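PDB 6PWK: GGDEF and EAL domain-containing protein from Vibrio cholerae O1 str. 2010EL-1786, which probably acts as a c-di-GMP receptor that controls large adhesins and so biofilm formation, binding the dinucleotide at both its GGDEF and EAL modules. Local coordinates for residues L155-A160 with Q185-L190; D178-G183 with V228-N233; V191-A194 with D198-T201. All blocks are in the same frame, centred on the assembly; numbering follows the deposited sequence.

Contact 1. Residues L155-A160 with Q185-L190. With C2E (9,9'-[(2R,3R,3aS,5S,7aR,9R,10R,10aS,12S,14aR)-3,5,10,12-tetrahydroxy-5,12-dioxidooctahydro-2H,7H-difuro[3,2-d:3',2'-j][1,3,7,9,2,8]tetraoxadiphosphacyclododecine-2,9-diyl]bis(2-amino-1,9-dihydro-6H-purin-6-one)), chain D.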
loop_
_atom_site.group_PDB
_atom_site.type_symbol
_atom_site.label_atom_id
_atom_site.label_comp_id
_atom_site.label_asym_id
_atom_site.label_seq_id
_atom_site.Cartn_x
_atom_site.Cartn_y
_atom_site.Cartn_z
ATOM N N LEU A 155 -23.070 11.420 -1.024
ATOM C CA LEU A 155 -22.856 10.180 -1.759
ATOM C C LEU A 155 -21.908 9.255 -1.008
ATOM O O LEU A 155 -22.085 8.032 -1.013
ATOM C CB LEU A 155 -22.314 10.509 -3.151
ATOM C CG LEU A 155 -22.729 9.695 -4.377
ATOM C CD1 LEU A 155 -24.170 9.242 -4.285
ATOM C CD2 LEU A 155 -22.518 10.524 -5.633
ATOM N N ASP A 156 -20.902 9.827 -0.341
ATOM C CA ASP A 156 -19.929 9.017 0.385
ATOM C C ASP A 156 -20.528 8.453 1.669
ATOM O O ASP A 156 -20.275 7.295 2.023
ATOM C CB ASP A 156 -18.685 9.853 0.690
ATOM C CG ASP A 156 -17.465 9.003 0.982
ATOM O OD1 ASP A 156 -17.489 7.794 0.670
ATOM O OD2 ASP A 156 -16.479 9.546 1.522
ATOM N N ASN A 157 -21.318 9.258 2.385
ATOM C CA ASN A 157 -21.948 8.775 3.610
ATOM C C ASN A 157 -23.036 7.751 3.319
ATOM O O ASN A 157 -23.232 6.816 4.105
ATOM C CB ASN A 157 -22.519 9.949 4.407
ATOM C CG ASN A 157 -21.440 10.797 5.051
ATOM O OD1 ASN A 157 -21.101 10.606 6.219
ATOM N ND2 ASN A 157 -20.894 11.739 4.292
ATOM N N ALA A 158 -23.754 7.905 2.203
ATOM C CA ALA A 158 -24.739 6.899 1.824
ATOM C C ALA A 158 -24.064 5.585 1.456
ATOM O O ALA A 158 -24.582 4.506 1.765
ATOM C CB ALA A 158 -25.594 7.410 0.663
ATOM N N LEU A 159 -22.905 5.657 0.798
ATOM C CA LEU A 159 -22.164 4.443 0.477
ATOM C C LEU A 159 -21.691 3.742 1.743
ATOM O O LEU A 159 -21.708 2.508 1.822
ATOM C CB LEU A 159 -20.980 4.780 -0.431
ATOM C CG LEU A 159 -20.171 3.603 -0.972
ATOM C CD1 LEU A 159 -21.075 2.649 -1.734
ATOM C CD2 LEU A 159 -19.041 4.098 -1.861
ATOM N N ALA A 160 -21.268 4.513 2.747
ATOM C CA ALA A 160 -20.887 3.919 4.024
ATOM C C ALA A 160 -22.089 3.278 4.708
ATOM O O ALA A 160 -21.955 2.250 5.382
ATOM C CB ALA A 160 -20.256 4.977 4.927
ATOM N N GLN A 185 -12.348 13.753 5.635
ATOM C CA GLN A 185 -11.450 14.491 6.518
ATOM C C GLN A 185 -12.209 15.185 7.641
ATOM O O GLN A 185 -11.656 15.383 8.729
ATOM C CB GLN A 185 -10.630 15.495 5.709
ATOM C CG GLN A 185 -9.586 14.837 4.820
ATOM C CD GLN A 185 -9.080 15.751 3.724
ATOM O OE1 GLN A 185 -8.945 16.960 3.914
ATOM N NE2 GLN A 185 -8.800 15.175 2.561
ATOM N N GLN A 186 -13.468 15.559 7.405
ATOM C CA GLN A 186 -14.265 16.151 8.473
ATOM C C GLN A 186 -14.571 15.131 9.563
ATOM O O GLN A 186 -14.501 15.451 10.756
ATOM C CB GLN A 186 -15.555 16.739 7.905
ATOM C CG GLN A 186 -15.352 18.012 7.100
ATOM C CD GLN A 186 -16.620 18.475 6.407
ATOM O OE1 GLN A 186 -17.454 17.664 6.007
ATOM N NE2 GLN A 186 -16.771 19.785 6.265
ATOM N N TRP A 187 -14.912 13.898 9.174
ATOM C CA TRP A 187 -15.150 12.850 10.162
ATOM C C TRP A 187 -13.906 12.601 11.003
ATOM O O TRP A 187 -13.984 12.496 12.233
ATOM C CB TRP A 187 -15.590 11.554 9.475
ATOM C CG TRP A 187 -17.049 11.483 9.137
ATOM C CD1 TRP A 187 -17.594 11.372 7.893
ATOM C CD2 TRP A 187 -18.149 11.509 10.056
ATOM N NE1 TRP A 187 -18.964 11.328 7.977
ATOM C CE2 TRP A 187 -19.331 11.412 9.294
ATOM C CE3 TRP A 187 -18.249 11.605 11.448
ATOM C CZ2 TRP A 187 -20.597 11.409 9.876
ATOM C CZ3 TRP A 187 -19.508 11.603 12.025
ATOM C CH2 TRP A 187 -20.664 11.505 11.240
ATOM N N LYS A 188 -12.744 12.503 10.352
ATOM C CA LYS A 188 -11.506 12.244 11.078
ATOM C C LYS A 188 -11.212 13.355 12.079
ATOM O O LYS A 188 -10.804 13.085 13.215
ATOM C CB LYS A 188 -10.346 12.081 10.098
ATOM C CG LYS A 188 -9.013 11.792 10.765
ATOM C CD LYS A 188 -7.861 11.937 9.785
ATOM C CE LYS A 188 -6.521 11.827 10.492
ATOM N NZ LYS A 188 -5.422 12.422 9.682
ATOM N N THR A 189 -11.418 14.611 11.676
ATOM C CA THR A 189 -11.202 15.726 12.594
ATOM C C THR A 189 -12.139 15.642 13.793
ATOM O O THR A 189 -11.724 15.889 14.932
ATOM C CB THR A 189 -11.389 17.057 11.862
ATOM O OG1 THR A 189 -10.501 17.116 10.738
ATOM C CG2 THR A 189 -11.093 18.226 12.790
ATOM N N LEU A 190 -13.405 15.287 13.557
ATOM C CA LEU A 190 -14.361 15.187 14.656
ATOM C C LEU A 190 -13.978 14.074 15.621
ATOM O O LEU A 190 -14.071 14.247 16.843
ATOM C CB LEU A 190 -15.771 14.966 14.108
ATOM C CG LEU A 190 -16.880 14.828 15.153
ATOM C CD1 LEU A 190 -16.946 16.070 16.021
ATOM C CD2 LEU A 190 -18.223 14.559 14.494
HETATM P P1 C2E D . -12.787 14.373 1.701
HETATM O O2P C2E D . -11.950 13.148 1.431
HETATM O O1P C2E D . -12.414 14.766 3.098
HETATM O "O5'" C2E D . -12.347 15.687 0.839
HETATM C "C5'" C2E D . -12.648 16.957 1.323
HETATM C "C4'" C2E D . -12.081 17.876 0.216
HETATM O "O4'" C2E D . -10.798 17.670 0.111
HETATM C "C3'" C2E D . -12.597 17.284 -1.111
HETATM O "O3'" C2E D . -13.794 17.791 -1.467
HETATM C "C2'" C2E D . -11.503 17.647 -2.136
HETATM O "O2'" C2E D . -11.863 18.903 -2.855
HETATM C "C1'" C2E D . -10.431 17.921 -1.438
HETATM N N9 C2E D . -9.275 17.172 -1.867
HETATM C C8 C2E D . -9.668 16.025 -1.259
HETATM N N7 C2E D . -8.709 15.105 -1.527
HETATM C C5 C2E D . -7.753 15.672 -2.270
HETATM C C6 C2E D . -6.424 15.174 -2.890
HETATM O O6 C2E D . -6.050 14.057 -2.751
HETATM N N1 C2E D . -5.590 16.058 -3.662
HETATM C C2 C2E D . -5.989 17.432 -3.870
HETATM N N2 C2E D . -5.226 18.414 -4.633
HETATM N N3 C2E D . -7.242 17.873 -3.276
HETATM C C4 C2E D . -8.111 16.963 -2.472
HETATM P P11 C2E D . -14.483 16.946 -2.727
HETATM O O21 C2E D . -13.616 16.539 -3.898
HETATM O O11 C2E D . -15.488 17.883 -3.340
HETATM O O5A C2E D . -15.389 15.777 -1.980
HETATM C C5A C2E D . -15.745 16.023 -0.646
HETATM C C4A C2E D . -16.220 14.758 -0.055
HETATM O O4A C2E D . -16.913 14.068 -0.927
HETATM C C3A C2E D . -14.881 13.826 0.346
HETATM O O3A C2E D . -14.420 14.112 1.746
HETATM C C2A C2E D . -15.250 12.667 0.276
HETATM O O2A C2E D . -15.857 12.268 1.595
HETATM C C1A C2E D . -16.355 12.661 -0.913
HETATM N N91 C2E D . -15.831 12.337 -2.078
HETATM C C81 C2E D . -15.286 13.133 -3.013
HETATM N N71 C2E D . -14.913 12.334 -4.028
HETATM C C51 C2E D . -15.231 11.080 -3.713
HETATM C C61 C2E D . -15.056 9.760 -4.459
HETATM O O61 C2E D . -14.550 9.783 -5.523
HETATM N N11 C2E D . -15.488 8.513 -3.901
HETATM C C21 C2E D . -16.105 8.495 -2.601
HETATM N N21 C2E D . -16.549 7.236 -2.016
HETATM N N31 C2E D . -16.269 9.767 -1.894
HETATM C C41 C2E D . -15.813 11.067 -2.487
#
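The indole of Trp187, on helix 184-197, and the amide of Asn157, on helix 148-164, meet through a single hydrogen bond. NE1 of Trp187 donates its N-H to OD1 of Asn157 over 2.9 Å, and it arrives in the carbonyl plane on a lone pair of that oxygen. The oxygen in turn lies at the ring edge, close to the indole plane, while the planes of amide and ring stand 49° apart. Asn157 CG lies anti to its carbonyl carbon (chi1 -72°), which sends the amide across the gap between the helices. ND2 of Asn157 bonds to the backbone oxygens of Ser153 and Leu182, which settles which end of the amide faces the indole.

Beside this bond both helices grip one c-di-GMP molecule. Asp156 OD1 accepts from the guanine amino group N21 at 2.9 Å, and Asp156 OD2 is bonded to the ribose hydroxyl O2A at 2.8 Å; OD2 also forms a salt bridge with Lys184. On the other helix, Gln185 N donates to phosphate oxygen O1P at 2.7 Å from the helix start, where the dipole probably favours an anion. Base, sugar and phosphate are thus read by two helices also joined to each other by a buried, directional polar bond, consistent with a link between ligand binding and helix placement.

Contact 2. Residues D178-G183 with V228-N233. With C2E (9,9'-[(2R,3R,3aS,5S,7aR,9R,10R,10aS,12S,14aR)-3,5,10,12-tetrahydroxy-5,12-dioxidooctahydro-2H,7H-difuro[3,2-d:3',2'-j][1,3,7,9,2,8]tetraoxadiphosphacyclododecine-2,9-diyl]bis(2-amino-1,9-dihydro-6H-purin-6-one)), chain C.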
loop_
_atom_site.group_PDB
_atom_site.type_symbol
_atom_site.label_atom_id
_atom_site.label_comp_id
_atom_site.label_asym_id
_atom_site.label_seq_id
_atom_site.Cartn_x
_atom_site.Cartn_y
_atom_site.Cartn_z
ATOM N N ASP A 178 -31.858 15.492 8.197
ATOM C CA ASP A 178 -31.325 16.145 9.385
ATOM C C ASP A 178 -30.067 15.468 9.906
ATOM O O ASP A 178 -29.421 16.009 10.809
ATOM C CB ASP A 178 -32.382 16.178 10.493
ATOM C CG ASP A 178 -33.510 17.145 10.195
ATOM O OD1 ASP A 178 -33.292 18.099 9.418
ATOM O OD2 ASP A 178 -34.615 16.955 10.745
ATOM N N LYS A 179 -29.709 14.307 9.359
ATOM C CA LYS A 179 -28.517 13.598 9.798
ATOM C C LYS A 179 -27.262 14.395 9.464
ATOM O O LYS A 179 -27.196 15.104 8.458
ATOM C CB LYS A 179 -28.444 12.214 9.150
ATOM C CG LYS A 179 -29.470 11.227 9.681
ATOM C CD LYS A 179 -29.253 9.833 9.112
ATOM C CE LYS A 179 -29.489 9.799 7.609
ATOM N NZ LYS A 179 -29.315 8.428 7.051
ATOM N N ILE A 180 -26.262 14.272 10.328
ATOM C CA ILE A 180 -24.994 14.968 10.142
ATOM C C ILE A 180 -24.201 14.252 9.055
ATOM O O ILE A 180 -23.831 13.083 9.209
ATOM C CB ILE A 180 -24.203 15.040 11.456
ATOM C CG1 ILE A 180 -24.862 16.014 12.444
ATOM C CG2 ILE A 180 -22.761 15.447 11.191
ATOM C CD1 ILE A 180 -26.003 15.420 13.243
ATOM N N ILE A 181 -23.950 14.945 7.949
ATOM C CA ILE A 181 -23.202 14.402 6.822
ATOM C C ILE A 181 -21.901 15.182 6.702
ATOM O O ILE A 181 -21.912 16.418 6.650
ATOM C CB ILE A 181 -24.015 14.459 5.515
ATOM C CG1 ILE A 181 -24.786 13.151 5.302
ATOM C CG2 ILE A 181 -23.107 14.729 4.315
ATOM C CD1 ILE A 181 -25.814 12.831 6.375
ATOM N N LEU A 182 -20.782 14.460 6.678
ATOM C CA LEU A 182 -19.462 15.067 6.635
ATOM C C LEU A 182 -18.592 14.329 5.627
ATOM O O LEU A 182 -18.820 13.152 5.331
ATOM C CB LEU A 182 -18.785 15.046 8.015
ATOM C CG LEU A 182 -19.467 15.812 9.150
ATOM C CD1 LEU A 182 -18.759 15.553 10.469
ATOM C CD2 LEU A 182 -19.495 17.300 8.842
ATOM N N GLY A 183 -17.596 15.035 5.099
ATOM C CA GLY A 183 -16.590 14.399 4.275
ATOM C C GLY A 183 -15.639 13.557 5.106
ATOM O O GLY A 183 -15.678 13.544 6.336
ATOM N N VAL A 228 -25.487 15.686 20.286
ATOM C CA VAL A 228 -25.691 14.772 19.167
ATOM C C VAL A 228 -24.791 13.561 19.363
ATOM O O VAL A 228 -23.590 13.710 19.617
ATOM C CB VAL A 228 -25.401 15.456 17.819
ATOM C CG1 VAL A 228 -25.616 14.479 16.676
ATOM C CG2 VAL A 228 -26.272 16.689 17.648
ATOM N N ARG A 229 -25.364 12.369 19.227
ATOM C CA ARG A 229 -24.647 11.121 19.445
ATOM C C ARG A 229 -24.190 10.530 18.117
ATOM O O ARG A 229 -24.951 10.499 17.146
ATOM C CB ARG A 229 -25.531 10.121 20.191
ATOM C CG ARG A 229 -24.810 8.881 20.685
ATOM C CD ARG A 229 -25.681 8.126 21.679
ATOM N NE ARG A 229 -25.092 6.853 22.081
ATOM C CZ ARG A 229 -25.299 5.705 21.444
ATOM N NH1 ARG A 229 -26.080 5.673 20.373
ATOM N NH2 ARG A 229 -24.729 4.591 21.878
ATOM N N TYR A 230 -22.944 10.061 18.081
ATOM C CA TYR A 230 -22.351 9.463 16.891
ATOM C C TYR A 230 -21.913 8.040 17.205
ATOM O O TYR A 230 -21.224 7.806 18.204
ATOM C CB TYR A 230 -21.150 10.277 16.397
ATOM C CG TYR A 230 -21.457 11.721 16.065
ATOM C CD1 TYR A 230 -21.392 12.707 17.041
ATOM C CD2 TYR A 230 -21.805 12.100 14.775
ATOM C CE1 TYR A 230 -21.667 14.028 16.743
ATOM C CE2 TYR A 230 -22.084 13.420 14.468
ATOM C CZ TYR A 230 -22.013 14.379 15.456
ATOM O OH TYR A 230 -22.291 15.693 15.156
ATOM N N THR A 231 -22.305 7.096 16.353
ATOM C CA THR A 231 -21.899 5.704 16.493
ATOM C C THR A 231 -20.811 5.368 15.476
ATOM O O THR A 231 -20.517 6.140 14.560
ATOM C CB THR A 231 -23.098 4.764 16.338
ATOM O OG1 THR A 231 -23.600 4.835 14.996
ATOM C CG2 THR A 231 -24.205 5.156 17.307
ATOM N N ALA A 232 -20.220 4.183 15.645
ATOM C CA ALA A 232 -18.987 3.853 14.935
ATOM C C ALA A 232 -19.210 3.709 13.434
ATOM O O ALA A 232 -18.352 4.106 12.638
ATOM C CB ALA A 232 -18.380 2.577 15.515
ATOM N N ASN A 233 -20.349 3.148 13.023
ATOM C CA ASN A 233 -20.608 2.972 11.598
ATOM C C ASN A 233 -20.817 4.288 10.861
ATOM O O ASN A 233 -20.919 4.278 9.629
ATOM C CB ASN A 233 -21.821 2.065 11.380
ATOM C CG ASN A 233 -21.470 0.592 11.468
ATOM O OD1 ASN A 233 -20.304 0.214 11.356
ATOM N ND2 ASN A 233 -22.482 -0.249 11.657
HETATM P P1 C2E C . -20.666 -5.103 15.428
HETATM O O2P C2E C . -19.427 -5.894 15.749
HETATM O O1P C2E C . -21.548 -6.054 14.668
HETATM O "O5'" C2E C . -21.518 -4.732 16.776
HETATM C "C5'" C2E C . -22.863 -5.074 16.814
HETATM C "C4'" C2E C . -23.657 -3.803 16.401
HETATM O "O4'" C2E C . -24.926 -4.070 16.308
HETATM C "C3'" C2E C . -23.590 -2.730 17.503
HETATM O "O3'" C2E C . -24.019 -1.581 16.951
HETATM C "C2'" C2E C . -24.679 -3.239 18.460
HETATM O "O2'" C2E C . -25.093 -2.151 19.390
HETATM C "C1'" C2E C . -25.641 -3.422 17.601
HETATM N N9 C2E C . -26.733 -4.318 17.886
HETATM C C8 C2E C . -26.200 -4.983 18.941
HETATM N N7 C2E C . -27.125 -5.897 19.332
HETATM C C5 C2E C . -28.184 -5.802 18.536
HETATM C C6 C2E C . -29.531 -6.541 18.449
HETATM O O6 C2E C . -29.818 -7.406 19.206
HETATM N N1 C2E C . -30.474 -6.181 17.434
HETATM C C2 C2E C . -30.192 -5.139 16.481
HETATM N N2 C2E C . -31.115 -4.732 15.426
HETATM N N3 C2E C . -28.909 -4.465 16.590
HETATM C C4 C2E C . -27.924 -4.827 17.640
HETATM P P11 C2E C . -22.974 -0.317 17.202
HETATM O O21 C2E C . -22.808 0.192 18.609
HETATM O O11 C2E C . -23.530 0.846 16.421
HETATM O O5A C2E C . -21.611 -0.864 16.449
HETATM C C5A C2E C . -21.725 -0.836 15.052
HETATM C C4A C2E C . -20.444 -1.230 14.436
HETATM O O4A C2E C . -19.547 -0.308 14.666
HETATM C C3A C2E C . -19.872 -2.657 15.123
HETATM O O3A C2E C . -20.415 -3.846 14.378
HETATM C C2A C2E C . -18.653 -2.612 15.018
HETATM O O2A C2E C . -18.220 -3.212 13.706
HETATM C C1A C2E C . -18.286 -1.030 15.084
HETATM N N91 C2E C . -17.917 -0.693 16.298
HETATM C C81 C2E C . -18.667 -0.418 17.376
HETATM N N71 C2E C . -17.806 -0.129 18.371
HETATM C C51 C2E C . -16.565 -0.228 17.902
HETATM C C61 C2E C . -15.204 -0.021 18.555
HETATM O O61 C2E C . -15.166 0.288 19.692
HETATM N N11 C2E C . -13.996 -0.196 17.808
HETATM C C21 C2E C . -14.057 -0.572 16.423
HETATM N N21 C2E C . -12.826 -0.749 15.668
HETATM N N31 C2E C . -15.370 -0.771 15.808
HETATM C C41 C2E C . -16.625 -0.585 16.595
#
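Ile180, in the linker that runs from the GGDEF module to helix 184-197, packs against Val228 and Tyr230 of strand 228-231, an edge of the EAL-domain sheet paired antiparallel with strand 214-225. The contact across the segments is apolar. CD1 of Ile180 reaches CG1 of Val228 at 3.6 Å, the two side chains meeting at a slant, with the valine branch extended anti to its backbone N (chi1 180°). The tyrosine is met at its rim: CG2 of Ile180 lies in the ring plane, 3.9 Å from CE2 of Tyr230, and CG1 of Ile180 comes within 3.8 Å of Tyr230 OH. The isoleucine therefore straddles the outer end of the phenol: CG2 faces the ring edge, while the CG1 branch passes the hydroxyl before its CD1 reaches the valine. Behind this, Tyr230 stacks on Phe223 of strand 214-225 and touches Leu190 of helix 184-197.

At the end of the linker Gly183, the N-cap of helix 184-197, has its N bonded to Gln186 OE1; Gly183 also touches the c-di-GMP of the GGDEF site.

The far end of the strand segment belongs to the c-di-GMP pocket of the EAL domain, which Thr231 also helps to line. Here Ala232 and Asn233 adjoin a sugar of the ligand, the alanine through its CB and the asparagine through its side-chain amide, whose OD1 in Asn233 comes to 3.4 Å from sugar carbon C4A.

Contact 3. Residues V191-A194 with D198-T201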
loop_
_atom_site.group_PDB
_atom_site.type_symbol
_atom_site.label_atom_id
_atom_site.label_comp_id
_atom_site.label_asym_id
_atom_site.label_seq_id
_atom_site.Cartn_x
_atom_site.Cartn_y
_atom_site.Cartn_z
ATOM N N VAL A 191 -13.537 12.927 15.096
ATOM C CA VAL A 191 -13.111 11.827 15.958
ATOM C C VAL A 191 -11.892 12.232 16.777
ATOM O O VAL A 191 -11.816 11.956 17.982
ATOM C CB VAL A 191 -12.836 10.564 15.122
ATOM C CG1 VAL A 191 -12.341 9.434 16.010
ATOM C CG2 VAL A 191 -14.088 10.144 14.376
ATOM N N GLU A 192 -10.917 12.890 16.141
ATOM C CA GLU A 192 -9.773 13.414 16.881
ATOM C C GLU A 192 -10.222 14.389 17.960
ATOM O O GLU A 192 -9.677 14.398 19.070
ATOM C CB GLU A 192 -8.792 14.097 15.928
ATOM C CG GLU A 192 -8.124 13.171 14.927
ATOM C CD GLU A 192 -7.284 13.927 13.917
ATOM O OE1 GLU A 192 -6.354 13.324 13.341
ATOM O OE2 GLU A 192 -7.552 15.129 13.701
ATOM N N GLU A 193 -11.215 15.223 17.647
ATOM C CA GLU A 193 -11.772 16.125 18.648
ATOM C C GLU A 193 -12.425 15.343 19.781
ATOM O O GLU A 193 -12.246 15.670 20.960
ATOM C CB GLU A 193 -12.772 17.071 17.987
ATOM C CG GLU A 193 -13.216 18.238 18.844
ATOM C CD GLU A 193 -14.210 19.131 18.129
ATOM O OE1 GLU A 193 -14.575 20.186 18.688
ATOM O OE2 GLU A 193 -14.626 18.777 17.005
ATOM N N ALA A 194 -13.176 14.290 19.440
ATOM C CA ALA A 194 -13.827 13.476 20.461
ATOM C C ALA A 194 -12.807 12.727 21.306
ATOM O O ALA A 194 -12.998 12.558 22.517
ATOM C CB ALA A 194 -14.799 12.497 19.807
ATOM N N ASP A 198 -12.390 13.606 25.316
ATOM C CA ASP A 198 -12.991 12.485 26.039
ATOM C C ASP A 198 -14.518 12.553 25.998
ATOM O O ASP A 198 -15.200 12.433 27.018
ATOM C CB ASP A 198 -12.475 12.425 27.479
ATOM C CG ASP A 198 -11.011 12.033 27.559
ATOM O OD1 ASP A 198 -10.689 10.864 27.257
ATOM O OD2 ASP A 198 -10.182 12.899 27.909
ATOM N N TRP A 199 -15.051 12.750 24.796
ATOM C CA TRP A 199 -16.488 12.744 24.563
ATOM C C TRP A 199 -17.046 11.343 24.368
ATOM O O TRP A 199 -18.224 11.206 24.021
ATOM C CB TRP A 199 -16.829 13.597 23.338
ATOM C CG TRP A 199 -16.622 15.063 23.536
ATOM C CD1 TRP A 199 -16.550 15.729 24.726
ATOM C CD2 TRP A 199 -16.453 16.050 22.513
ATOM N NE1 TRP A 199 -16.352 17.071 24.504
ATOM C CE2 TRP A 199 -16.287 17.293 23.153
ATOM C CE3 TRP A 199 -16.425 16.001 21.116
ATOM C CZ2 TRP A 199 -16.097 18.477 22.446
ATOM C CZ3 TRP A 199 -16.235 17.177 20.415
ATOM C CH2 TRP A 199 -16.075 18.399 21.079
ATOM N N PHE A 200 -16.238 10.311 24.584
ATOM C CA PHE A 200 -16.638 8.953 24.251
ATOM C C PHE A 200 -17.496 8.336 25.346
ATOM O O PHE A 200 -17.277 8.566 26.538
ATOM C CB PHE A 200 -15.405 8.082 24.005
ATOM C CG PHE A 200 -14.899 8.139 22.594
ATOM C CD1 PHE A 200 -14.143 9.214 22.155
ATOM C CD2 PHE A 200 -15.180 7.118 21.704
ATOM C CE1 PHE A 200 -13.681 9.267 20.854
ATOM C CE2 PHE A 200 -14.721 7.166 20.404
ATOM C CZ PHE A 200 -13.969 8.241 19.978
ATOM N N THR A 201 -18.485 7.551 24.924
ATOM C CA THR A 201 -19.288 6.719 25.806
ATOM C C THR A 201 -19.151 5.269 25.363
ATOM O O THR A 201 -18.882 4.987 24.191
ATOM C CB THR A 201 -20.764 7.135 25.791
ATOM O OG1 THR A 201 -21.299 6.955 24.474
ATOM C CG2 THR A 201 -20.914 8.594 26.197
#
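A Schellman motif ends helix 184-197, and the chain turns through it straight into strand 200-209 of the EAL domain. Asp198 is the first residue to leave helical geometry, and its positive phi (56°) swings the backbone round so that the next amide points back at the last turn. Trp199 N donates to Ala194 O over 3.1 Å. Asp198 N is also near, 3.0 Å from Ala194 O. OD1 of Asp198 bonds to Tyr251 OH.

Two aromatic side chains then fold back on the helix end. The six-membered ring of Trp199 lies against Glu193: the carboxylate, its plane 48° from the indole, brings OE1 of Glu193 to 3.3 Å from CH2 of Trp199, and CG of the glutamate rests 3.6 Å from CZ3. The glutamate chain is fully extended (chi1 -168°), which carries its carboxylate out past the outer carbons of the indole; OE2 then makes a salt bridge with Lys225. Glu193 O sits over one face of the indole, toward the rim.

Phe200 takes the other flank of Ala194. Its CE1 is 3.6 Å from Ala194 CB, and Ala194 O lies at the ring edge in the ring plane, so one carbonyl serves the turn and also borders the phenyl. CG1 of Val191 approaches Phe200 CZ more loosely, at 4.5 Å.

Around the turn, Phe200 meets Tyr251 and Phe223, Val191 packs on Phe235 and Leu239 of helix 232-241, and Trp199 and Thr201 share backbone hydrogen bonds with strand 214-225.

Overall arrangement
Helix 184-197 joins all three contacts: contact 1 uses its first turns, contact 2 the linker just before it, and contact 3 its last turns. Contacts 1 and 2 interlock, their centres about 8 Å apart; CZ3 of Trp187 packs 3.6 Å from CD2 of Tyr230. Contact 3 lies nested in the chain loop closed by contact 2, centres about 13 Å apart, and both reach the same EAL sheet. The ligands flank the group: one c-di-GMP bridges the helices of contact 1, another adjoins the strand end of contact 2, and the side chain of Phe200 lies about 7 Å from a bound c-di-GMP. Contacts 1 and 2 lie between the two kinds of site, with contact 3 at the far end of the shared helix.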